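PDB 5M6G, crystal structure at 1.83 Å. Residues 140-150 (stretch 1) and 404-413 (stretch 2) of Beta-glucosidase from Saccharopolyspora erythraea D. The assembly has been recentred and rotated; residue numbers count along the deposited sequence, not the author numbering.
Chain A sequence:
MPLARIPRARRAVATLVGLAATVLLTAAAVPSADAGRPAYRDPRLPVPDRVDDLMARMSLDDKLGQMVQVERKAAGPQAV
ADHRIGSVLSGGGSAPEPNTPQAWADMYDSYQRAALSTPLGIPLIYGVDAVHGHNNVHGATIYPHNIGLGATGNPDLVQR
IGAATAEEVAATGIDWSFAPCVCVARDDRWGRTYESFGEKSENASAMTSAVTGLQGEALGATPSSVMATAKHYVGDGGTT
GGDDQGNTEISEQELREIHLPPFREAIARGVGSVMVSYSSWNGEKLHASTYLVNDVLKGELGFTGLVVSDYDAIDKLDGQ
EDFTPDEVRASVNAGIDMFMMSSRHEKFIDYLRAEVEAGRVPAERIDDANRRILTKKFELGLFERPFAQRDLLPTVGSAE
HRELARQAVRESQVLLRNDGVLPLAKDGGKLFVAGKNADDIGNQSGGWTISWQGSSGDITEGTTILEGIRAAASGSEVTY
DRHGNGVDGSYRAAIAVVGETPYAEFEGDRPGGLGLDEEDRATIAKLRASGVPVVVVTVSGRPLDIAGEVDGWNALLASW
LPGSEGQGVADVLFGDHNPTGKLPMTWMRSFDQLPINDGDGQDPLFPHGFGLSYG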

# COMPACT_ATOMS: atom_id res chain seq x y z
N ALA A 140 -0.83 -14.00 -7.17
CA ALA A 140 -1.67 -12.84 -7.39
C ALA A 140 -0.92 -11.80 -8.21
O ALA A 140 0.31 -11.70 -8.15
N THR A 141 -1.67 -11.01 -8.98
CA THR A 141 -1.10 -9.93 -9.77
C THR A 141 -0.45 -8.89 -8.87
O THR A 141 -1.07 -8.45 -7.89
N ILE A 142 0.77 -8.48 -9.19
CA ILE A 142 1.47 -7.46 -8.41
C ILE A 142 1.57 -6.19 -9.25
O ILE A 142 2.28 -6.15 -10.27
N TYR A 143 0.87 -5.15 -8.82
CA TYR A 143 0.78 -3.88 -9.52
C TYR A 143 1.93 -2.97 -9.11
O TYR A 143 2.57 -3.20 -8.07
N PRO A 144 2.26 -1.96 -9.91
CA PRO A 144 3.25 -0.97 -9.47
C PRO A 144 2.86 -0.38 -8.13
O PRO A 144 1.67 -0.20 -7.83
N HIS A 145 3.86 -0.10 -7.30
CA HIS A 145 3.57 0.60 -6.06
C HIS A 145 3.07 2.02 -6.36
O HIS A 145 3.19 2.54 -7.48
N ASN A 146 2.50 2.64 -5.32
CA ASN A 146 1.77 3.89 -5.48
C ASN A 146 2.60 4.99 -6.14
O ASN A 146 2.07 5.78 -6.93
N ILE A 147 3.89 5.09 -5.82
CA ILE A 147 4.67 6.21 -6.37
C ILE A 147 4.67 6.16 -7.90
O ILE A 147 4.43 7.17 -8.56
N GLY A 148 4.87 4.96 -8.47
CA GLY A 148 4.78 4.83 -9.92
C GLY A 148 3.38 5.08 -10.44
O GLY A 148 3.20 5.69 -11.50
N LEU A 149 2.36 4.61 -9.70
CA LEU A 149 0.98 4.93 -10.08
C LEU A 149 0.75 6.43 -10.10
O LEU A 149 0.06 6.95 -10.99
N GLY A 150 1.31 7.16 -9.12
CA GLY A 150 1.19 8.61 -9.15
C GLY A 150 1.87 9.20 -10.37
O GLY A 150 1.37 10.16 -10.97
N LEU A 404 -3.61 -5.28 -17.41
CA LEU A 404 -3.84 -4.01 -16.73
C LEU A 404 -2.59 -3.57 -15.98
O LEU A 404 -2.22 -2.39 -16.00
N ALA A 405 -1.93 -4.51 -15.30
CA ALA A 405 -0.73 -4.18 -14.56
C ALA A 405 0.38 -3.72 -15.50
O ALA A 405 1.07 -2.74 -15.22
N ARG A 406 0.56 -4.44 -16.61
CA ARG A 406 1.55 -4.05 -17.61
C ARG A 406 1.29 -2.64 -18.12
O ARG A 406 2.23 -1.87 -18.38
N GLN A 407 0.02 -2.28 -18.31
CA GLN A 407 -0.28 -0.93 -18.76
C GLN A 407 0.11 0.08 -17.69
O GLN A 407 0.62 1.17 -18.02
N ALA A 408 -0.05 -0.27 -16.41
CA ALA A 408 0.38 0.62 -15.34
C ALA A 408 1.90 0.72 -15.29
O ALA A 408 2.45 1.81 -15.05
N VAL A 409 2.61 -0.39 -15.50
CA VAL A 409 4.06 -0.34 -15.60
C VAL A 409 4.48 0.65 -16.68
O VAL A 409 5.29 1.56 -16.43
N ARG A 410 3.92 0.50 -17.88
CA ARG A 410 4.23 1.40 -19.00
C ARG A 410 4.06 2.85 -18.60
O ARG A 410 4.98 3.67 -18.75
N GLU A 411 2.87 3.20 -18.12
CA GLU A 411 2.55 4.60 -17.87
C GLU A 411 3.31 5.16 -16.67
O GLU A 411 3.44 6.38 -16.57
N SER A 412 3.83 4.30 -15.79
CA SER A 412 4.54 4.79 -14.61
C SER A 412 5.98 5.17 -14.92
O SER A 412 6.60 5.90 -14.13
N GLN A 413 6.53 4.71 -16.05
CA GLN A 413 7.91 5.01 -16.42
C GLN A 413 8.08 6.50 -16.71
O GLN A 413 7.29 7.09 -17.44

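The closest contact here involves a glycine: Gly148 O lies 3.1 Å from Ser412 CB, and the two CA atoms are 4.7 Å apart. A CB on Gly148 would point at stretch 2 and sit about 3.2 Å from Ser412 CB, so the bare backbone suits this tight spot. No hydrogen bond joins the stretches; the packing is mostly apolar.

Ala405 points in and fills the other end. Its CB is 3.5 Å from Tyr143 CD1 and 3.9 Å from Thr141 CG2. Tyr143 (chi1 m) leaves its backbone sideways, but its ring reaches stretch 2, where CE1 is 4.3 Å from Leu404 CG. Leu404 is t at chi1 and p at chi2.

Pro144 points toward the helix, with its ring in the C-gamma exo pucker. Its CG is 3.8 Å from Ala408 CB and 3.9 Å from Val409 CG2; Val409 is t. Leu149 (m, t) starts out pointing away, yet its end returns, placing CD2 3.9 Å from Ala408 CB. The small Ala408 thus meets both side chains.

Ser412 points in through CB. Its chi1 is p, and OG donates back to Val409 O at 2.8 Å within its own stretch. Gln407 NE2 donates to Glu411 OE2 at 2.6 Å, away from the contact.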

# COMPACT_ATOMS: atom_id res chain seq x y z
CB ALA A 140 -2.10 -12.22 -6.06
CB THR A 141 -2.19 -9.27 -10.61
OG1 THR A 141 -2.96 -10.28 -11.28
CG2 THR A 141 -1.59 -8.32 -11.63
CB ILE A 142 2.85 -7.94 -7.94
CG1 ILE A 142 2.72 -9.23 -7.10
CG2 ILE A 142 3.56 -6.82 -7.15
CD1 ILE A 142 1.86 -9.08 -5.85
CB TYR A 143 -0.58 -3.21 -9.23
CG TYR A 143 -1.73 -4.02 -9.81
CD1 TYR A 143 -2.08 -3.91 -11.15
CD2 TYR A 143 -2.42 -4.93 -9.02
CE1 TYR A 143 -3.10 -4.68 -11.69
CE2 TYR A 143 -3.46 -5.69 -9.54
CZ TYR A 143 -3.79 -5.57 -10.88
OH TYR A 143 -4.81 -6.33 -11.40
CB PRO A 144 3.21 0.09 -10.58
CG PRO A 144 2.77 -0.67 -11.81
CD PRO A 144 1.76 -1.68 -11.27
CB HIS A 145 4.79 0.64 -5.15
CG HIS A 145 4.91 -0.55 -4.24
ND1 HIS A 145 3.94 -0.89 -3.32
CD2 HIS A 145 5.88 -1.49 -4.13
CE1 HIS A 145 4.31 -1.97 -2.66
NE2 HIS A 145 5.49 -2.36 -3.14
CB ASN A 146 1.26 4.37 -4.11
CG ASN A 146 0.01 3.63 -3.68
OD1 ASN A 146 -0.56 2.87 -4.45
ND2 ASN A 146 -0.43 3.85 -2.44
CB ILE A 147 6.09 6.25 -5.77
CG1 ILE A 147 6.87 7.46 -6.31
CG2 ILE A 147 6.88 4.95 -6.06
CD1 ILE A 147 8.23 7.65 -5.65
CB LEU A 149 0.01 4.23 -9.13
CG LEU A 149 0.07 2.69 -9.17
CD1 LEU A 149 -1.07 2.06 -8.32
CD2 LEU A 149 0.04 2.13 -10.63
CB LEU A 404 -5.02 -4.14 -15.77
CG LEU A 404 -5.38 -2.97 -14.86
CD1 LEU A 404 -5.79 -1.79 -15.70
CD2 LEU A 404 -6.52 -3.37 -13.92
CB ALA A 405 -0.27 -5.38 -13.74
CB ARG A 406 1.52 -5.06 -18.76
CG ARG A 406 2.59 -4.86 -19.81
CD ARG A 406 2.49 -5.93 -20.90
NE ARG A 406 3.46 -5.69 -21.97
CZ ARG A 406 3.54 -6.40 -23.09
NH1 ARG A 406 2.70 -7.40 -23.28
NH2 ARG A 406 4.44 -6.11 -24.02
CB GLN A 407 -1.77 -0.82 -19.13
CG GLN A 407 -2.19 0.56 -19.65
CD GLN A 407 -1.52 0.93 -20.98
OE1 GLN A 407 -1.12 0.05 -21.75
NE2 GLN A 407 -1.39 2.23 -21.24
CB ALA A 408 -0.18 0.14 -14.00
CB VAL A 409 4.64 -1.74 -15.87
CG1 VAL A 409 6.16 -1.63 -16.13
CG2 VAL A 409 4.33 -2.68 -14.71
CB ARG A 410 3.31 1.11 -20.19
CG ARG A 410 3.61 -0.11 -20.98
CD ARG A 410 2.45 -0.39 -21.93
NE ARG A 410 2.48 -1.78 -22.39
CZ ARG A 410 1.39 -2.51 -22.58
NH1 ARG A 410 0.19 -2.00 -22.36
NH2 ARG A 410 1.51 -3.77 -23.00
CB GLU A 411 1.04 4.75 -17.68
CG GLU A 411 0.24 4.40 -18.94
CD GLU A 411 -1.25 4.67 -18.80
OE1 GLU A 411 -1.63 5.63 -18.10
OE2 GLU A 411 -2.05 3.92 -19.41
CB SER A 412 4.52 3.73 -13.50
OG SER A 412 5.33 2.61 -13.83
CB GLN A 413 8.32 4.20 -17.64
CG GLN A 413 8.07 2.70 -17.50
CD GLN A 413 8.81 2.10 -16.32
OE1 GLN A 413 10.00 1.83 -16.41
NE2 GLN A 413 8.11 1.91 -15.20